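Local coordinates for protein catalase (Corynebacterium glutamicum, PDB 4B7H) that breaks hydrogen peroxide down to water and oxygen at a haem iron, carries bound NADPH, and is inhibited by nitric oxide, at residues A[24-37]-A[48-60]. Sequence-based numbering, arbitrary orientation.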
# COMPACT_ATOMS: atom_id res chain seq x y z
N ARG A 24 -9.80 -5.41 -23.17
CA ARG A 24 -8.98 -4.73 -22.17
C ARG A 24 -9.87 -4.26 -21.03
O ARG A 24 -11.09 -4.38 -21.08
CB ARG A 24 -8.22 -3.55 -22.79
CG ARG A 24 -7.25 -3.98 -23.87
CD ARG A 24 -6.11 -2.97 -24.06
NE ARG A 24 -6.55 -1.59 -23.90
CZ ARG A 24 -7.03 -0.83 -24.88
NH1 ARG A 24 -7.15 -1.31 -26.11
NH2 ARG A 24 -7.39 0.42 -24.62
N HIS A 25 -9.25 -3.71 -19.99
CA HIS A 25 -10.02 -3.32 -18.81
C HIS A 25 -10.84 -2.05 -19.01
O HIS A 25 -11.69 -1.74 -18.18
CB HIS A 25 -9.10 -3.26 -17.59
CG HIS A 25 -8.46 -4.57 -17.27
ND1 HIS A 25 -7.41 -4.70 -16.39
CD2 HIS A 25 -8.73 -5.82 -17.73
CE1 HIS A 25 -7.07 -5.97 -16.30
NE2 HIS A 25 -7.85 -6.67 -17.10
N ASN A 26 -10.61 -1.34 -20.12
CA ASN A 26 -11.50 -0.24 -20.51
C ASN A 26 -12.66 -0.73 -21.37
O ASN A 26 -13.54 0.04 -21.73
CB ASN A 26 -10.74 0.86 -21.27
CG ASN A 26 -10.42 0.48 -22.70
OD1 ASN A 26 -10.15 -0.69 -23.00
ND2 ASN A 26 -10.47 1.46 -23.60
N GLY A 27 -12.68 -2.02 -21.69
CA GLY A 27 -13.75 -2.59 -22.50
C GLY A 27 -13.48 -2.69 -23.99
O GLY A 27 -14.30 -3.25 -24.71
N ALA A 28 -12.34 -2.18 -24.47
CA ALA A 28 -12.00 -2.27 -25.89
C ALA A 28 -11.51 -3.67 -26.25
O ALA A 28 -10.90 -4.35 -25.42
CB ALA A 28 -10.97 -1.23 -26.27
N PRO A 29 -11.77 -4.13 -27.48
CA PRO A 29 -11.37 -5.49 -27.87
C PRO A 29 -9.86 -5.73 -27.82
O PRO A 29 -9.07 -4.86 -28.20
CB PRO A 29 -11.87 -5.60 -29.32
CG PRO A 29 -12.99 -4.61 -29.43
CD PRO A 29 -12.59 -3.47 -28.52
N VAL A 30 -9.48 -6.91 -27.36
CA VAL A 30 -8.08 -7.34 -27.34
C VAL A 30 -7.71 -7.93 -28.69
O VAL A 30 -8.38 -8.84 -29.14
CB VAL A 30 -7.84 -8.43 -26.27
CG1 VAL A 30 -6.47 -9.08 -26.46
CG2 VAL A 30 -7.96 -7.85 -24.88
N PRO A 31 -6.64 -7.42 -29.32
CA PRO A 31 -6.24 -8.03 -30.60
C PRO A 31 -5.67 -9.45 -30.41
O PRO A 31 -6.12 -10.39 -31.09
CB PRO A 31 -5.16 -7.07 -31.14
CG PRO A 31 -5.47 -5.74 -30.45
CD PRO A 31 -5.94 -6.14 -29.08
N SER A 32 -4.73 -9.64 -29.50
CA SER A 32 -4.14 -10.96 -29.30
C SER A 32 -3.76 -11.25 -27.85
O SER A 32 -3.25 -10.37 -27.15
CB SER A 32 -2.91 -11.15 -30.19
OG SER A 32 -2.39 -12.47 -30.11
N GLU A 33 -3.99 -12.49 -27.44
CA GLU A 33 -3.50 -13.00 -26.17
C GLU A 33 -2.21 -13.79 -26.36
O GLU A 33 -1.67 -14.33 -25.40
CB GLU A 33 -4.53 -13.93 -25.51
CG GLU A 33 -5.86 -13.27 -25.17
CD GLU A 33 -5.76 -12.25 -24.05
OE1 GLU A 33 -4.65 -11.99 -23.52
OE2 GLU A 33 -6.83 -11.71 -23.67
N ASN A 34 -1.73 -13.85 -27.61
CA ASN A 34 -0.63 -14.73 -27.99
C ASN A 34 0.65 -14.05 -28.45
O ASN A 34 1.75 -14.57 -28.22
CB ASN A 34 -1.10 -15.69 -29.09
CG ASN A 34 -2.17 -16.66 -28.62
OD1 ASN A 34 -2.31 -16.93 -27.42
ND2 ASN A 34 -2.94 -17.21 -29.57
N ILE A 35 0.52 -12.92 -29.15
CA ILE A 35 1.67 -12.29 -29.79
C ILE A 35 1.71 -10.82 -29.44
O ILE A 35 0.69 -10.14 -29.52
CB ILE A 35 1.60 -12.43 -31.34
CG1 ILE A 35 1.48 -13.91 -31.73
CG2 ILE A 35 2.79 -11.74 -32.01
CD1 ILE A 35 1.41 -14.15 -33.23
N SER A 36 2.89 -10.35 -29.02
CA SER A 36 3.08 -8.94 -28.68
C SER A 36 3.61 -8.15 -29.88
O SER A 36 4.18 -8.72 -30.82
CB SER A 36 4.00 -8.79 -27.46
OG SER A 36 5.25 -9.43 -27.65
N ALA A 37 3.41 -6.83 -29.84
CA ALA A 37 3.70 -5.97 -30.99
C ALA A 37 5.16 -5.52 -31.01
O ALA A 37 5.71 -5.08 -30.00
CB ALA A 37 2.77 -4.77 -31.00
N ASN A 48 4.09 0.72 -26.55
CA ASN A 48 2.64 0.91 -26.58
C ASN A 48 1.83 -0.30 -27.02
O ASN A 48 0.81 -0.15 -27.70
CB ASN A 48 2.25 2.14 -27.40
CG ASN A 48 2.79 3.43 -26.82
OD1 ASN A 48 3.11 3.53 -25.62
ND2 ASN A 48 2.91 4.43 -27.66
N ASP A 49 2.27 -1.49 -26.64
CA ASP A 49 1.37 -2.64 -26.66
C ASP A 49 0.56 -2.54 -25.36
O ASP A 49 0.99 -3.01 -24.30
CB ASP A 49 2.12 -3.97 -26.77
CG ASP A 49 1.19 -5.13 -27.04
OD1 ASP A 49 0.04 -5.07 -26.54
OD2 ASP A 49 1.58 -6.09 -27.74
N ILE A 50 -0.58 -1.87 -25.44
CA ILE A 50 -1.33 -1.50 -24.24
C ILE A 50 -1.79 -2.74 -23.49
O ILE A 50 -1.66 -2.84 -22.27
CB ILE A 50 -2.52 -0.57 -24.57
CG1 ILE A 50 -2.02 0.69 -25.29
CG2 ILE A 50 -3.29 -0.20 -23.30
CD1 ILE A 50 -3.12 1.54 -25.90
N HIS A 51 -2.32 -3.71 -24.23
CA HIS A 51 -2.77 -4.95 -23.62
C HIS A 51 -1.62 -5.72 -22.96
O HIS A 51 -1.78 -6.23 -21.85
CB HIS A 51 -3.51 -5.83 -24.62
CG HIS A 51 -3.98 -7.12 -24.04
ND1 HIS A 51 -4.81 -7.18 -22.94
CD2 HIS A 51 -3.73 -8.40 -24.39
CE1 HIS A 51 -5.04 -8.44 -22.64
NE2 HIS A 51 -4.40 -9.21 -23.50
N LEU A 52 -0.47 -5.80 -23.62
CA LEU A 52 0.67 -6.50 -23.02
C LEU A 52 1.01 -5.93 -21.65
O LEU A 52 1.16 -6.67 -20.67
CB LEU A 52 1.91 -6.42 -23.92
CG LEU A 52 3.19 -7.00 -23.32
CD1 LEU A 52 3.09 -8.51 -23.22
CD2 LEU A 52 4.40 -6.57 -24.16
N ILE A 53 1.13 -4.61 -21.58
CA ILE A 53 1.53 -3.98 -20.33
C ILE A 53 0.42 -4.14 -19.27
O ILE A 53 0.71 -4.40 -18.11
CB ILE A 53 1.93 -2.51 -20.53
CG1 ILE A 53 3.09 -2.41 -21.53
CG2 ILE A 53 2.28 -1.86 -19.20
CD1 ILE A 53 4.28 -3.25 -21.18
N GLU A 54 -0.83 -4.01 -19.68
CA GLU A 54 -1.94 -4.14 -18.73
C GLU A 54 -2.01 -5.56 -18.16
O GLU A 54 -2.21 -5.76 -16.95
CB GLU A 54 -3.25 -3.76 -19.42
CG GLU A 54 -4.47 -3.77 -18.53
CD GLU A 54 -5.65 -3.15 -19.24
OE1 GLU A 54 -5.75 -1.91 -19.27
OE2 GLU A 54 -6.48 -3.90 -19.78
N LYS A 55 -1.82 -6.55 -19.03
CA LYS A 55 -1.84 -7.96 -18.66
C LYS A 55 -0.69 -8.29 -17.70
O LYS A 55 -0.90 -8.93 -16.67
CB LYS A 55 -1.75 -8.81 -19.94
CG LYS A 55 -1.93 -10.31 -19.74
CD LYS A 55 -2.08 -11.00 -21.10
CE LYS A 55 -2.26 -12.51 -20.96
NZ LYS A 55 -2.39 -13.13 -22.33
N LEU A 56 0.52 -7.86 -18.04
CA LEU A 56 1.67 -8.10 -17.18
C LEU A 56 1.57 -7.36 -15.86
O LEU A 56 1.90 -7.92 -14.81
CB LEU A 56 2.98 -7.70 -17.89
CG LEU A 56 3.42 -8.54 -19.08
CD1 LEU A 56 4.65 -7.91 -19.72
CD2 LEU A 56 3.70 -9.98 -18.67
N ALA A 57 1.11 -6.11 -15.91
CA ALA A 57 1.07 -5.27 -14.71
C ALA A 57 0.03 -5.74 -13.71
O ALA A 57 0.26 -5.69 -12.50
CB ALA A 57 0.85 -3.81 -15.07
N HIS A 58 -1.08 -6.32 -14.30
CA HIS A 58 -2.06 -6.72 -13.31
C HIS A 58 -1.70 -8.08 -12.70
O HIS A 58 -1.84 -8.28 -11.49
CB HIS A 58 -3.50 -6.72 -13.84
CG HIS A 58 -4.50 -6.97 -12.75
ND1 HIS A 58 -4.79 -8.23 -12.27
CD2 HIS A 58 -5.37 -6.13 -12.15
CE1 HIS A 58 -5.77 -8.14 -11.39
NE2 HIS A 58 -6.13 -6.87 -11.28
N PHE A 59 -1.04 -8.92 -13.55
CA PHE A 59 -0.43 -10.17 -13.11
C PHE A 59 0.55 -9.90 -11.97
O PHE A 59 0.55 -10.61 -10.95
CB PHE A 59 0.28 -10.81 -14.30
CG PHE A 59 1.15 -11.98 -13.94
CD1 PHE A 59 0.62 -13.26 -13.86
CD2 PHE A 59 2.51 -11.80 -13.72
CE1 PHE A 59 1.43 -14.33 -13.55
CE2 PHE A 59 3.33 -12.88 -13.42
CZ PHE A 59 2.78 -14.15 -13.33
N ASN A 60 1.37 -8.86 -12.12
CA ASN A 60 2.40 -8.50 -11.15
C ASN A 60 1.82 -8.11 -9.80
O ASN A 60 2.55 -8.07 -8.81
CB ASN A 60 3.23 -7.31 -11.65
CG ASN A 60 4.35 -7.71 -12.61
OD1 ASN A 60 4.88 -6.86 -13.34
ND2 ASN A 60 4.73 -8.97 -12.59
O HOH W 1 -7.57 -0.83 -20.90
O HOH W 2 -0.25 -7.64 -28.96
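H51 of helix 50-59 meets R24, V30, S32 and E33 of the loop 24-37 and illustrates how one ring can tie an irregular chain to a helix. Its CB lies 3.9 Å from CD of R24. With CG anti to the backbone N (chi1 179°), the ring projects off the helix toward V30, whose CG1 sits over one face, 3.8 Å from the centroid, in a CH-pi contact; CB of K55 backs the other face near the rim. CG packs against both V30 methyls, ND1 has CG2 of V30 for its nearest neighbour in the loop, and CD2 approaches the carbonyl O of S32. CE1 lies equally near CG2 of V30 and OE1 of E33. At the tip, NE2 gives an almost straight hydrogen bond (172°) to OE1 of E33, 2.8 Å away and in the ring plane. The carboxylate, turned steeply to the ring, receives NE2 from above its plane. NZ of K55 reaches the same oxygen from the opposite face in a salt bridge; T22 bonds to OE2, and NZ also pairs with D157 of a third subunit.

Flanking this centre, OE2 of E54 accepts from the backbone N of H25 (2.8 Å) while its carboxylate stacks on the H25 ring, planes 11° apart; R365 and T378 of a second subunit bind E54 OE1 and H25 NE2. At the helix start D49 divides its carboxylate: OD1 takes L52 N (3.1 Å), and OD2 takes A37 N (2.9 Å). The arrangement is an Asp N-cap that also holds the preceding loop, within the catalase N-terminal arm, threaded between subunits of the tetramer, on a helix whose L56 touches a haem.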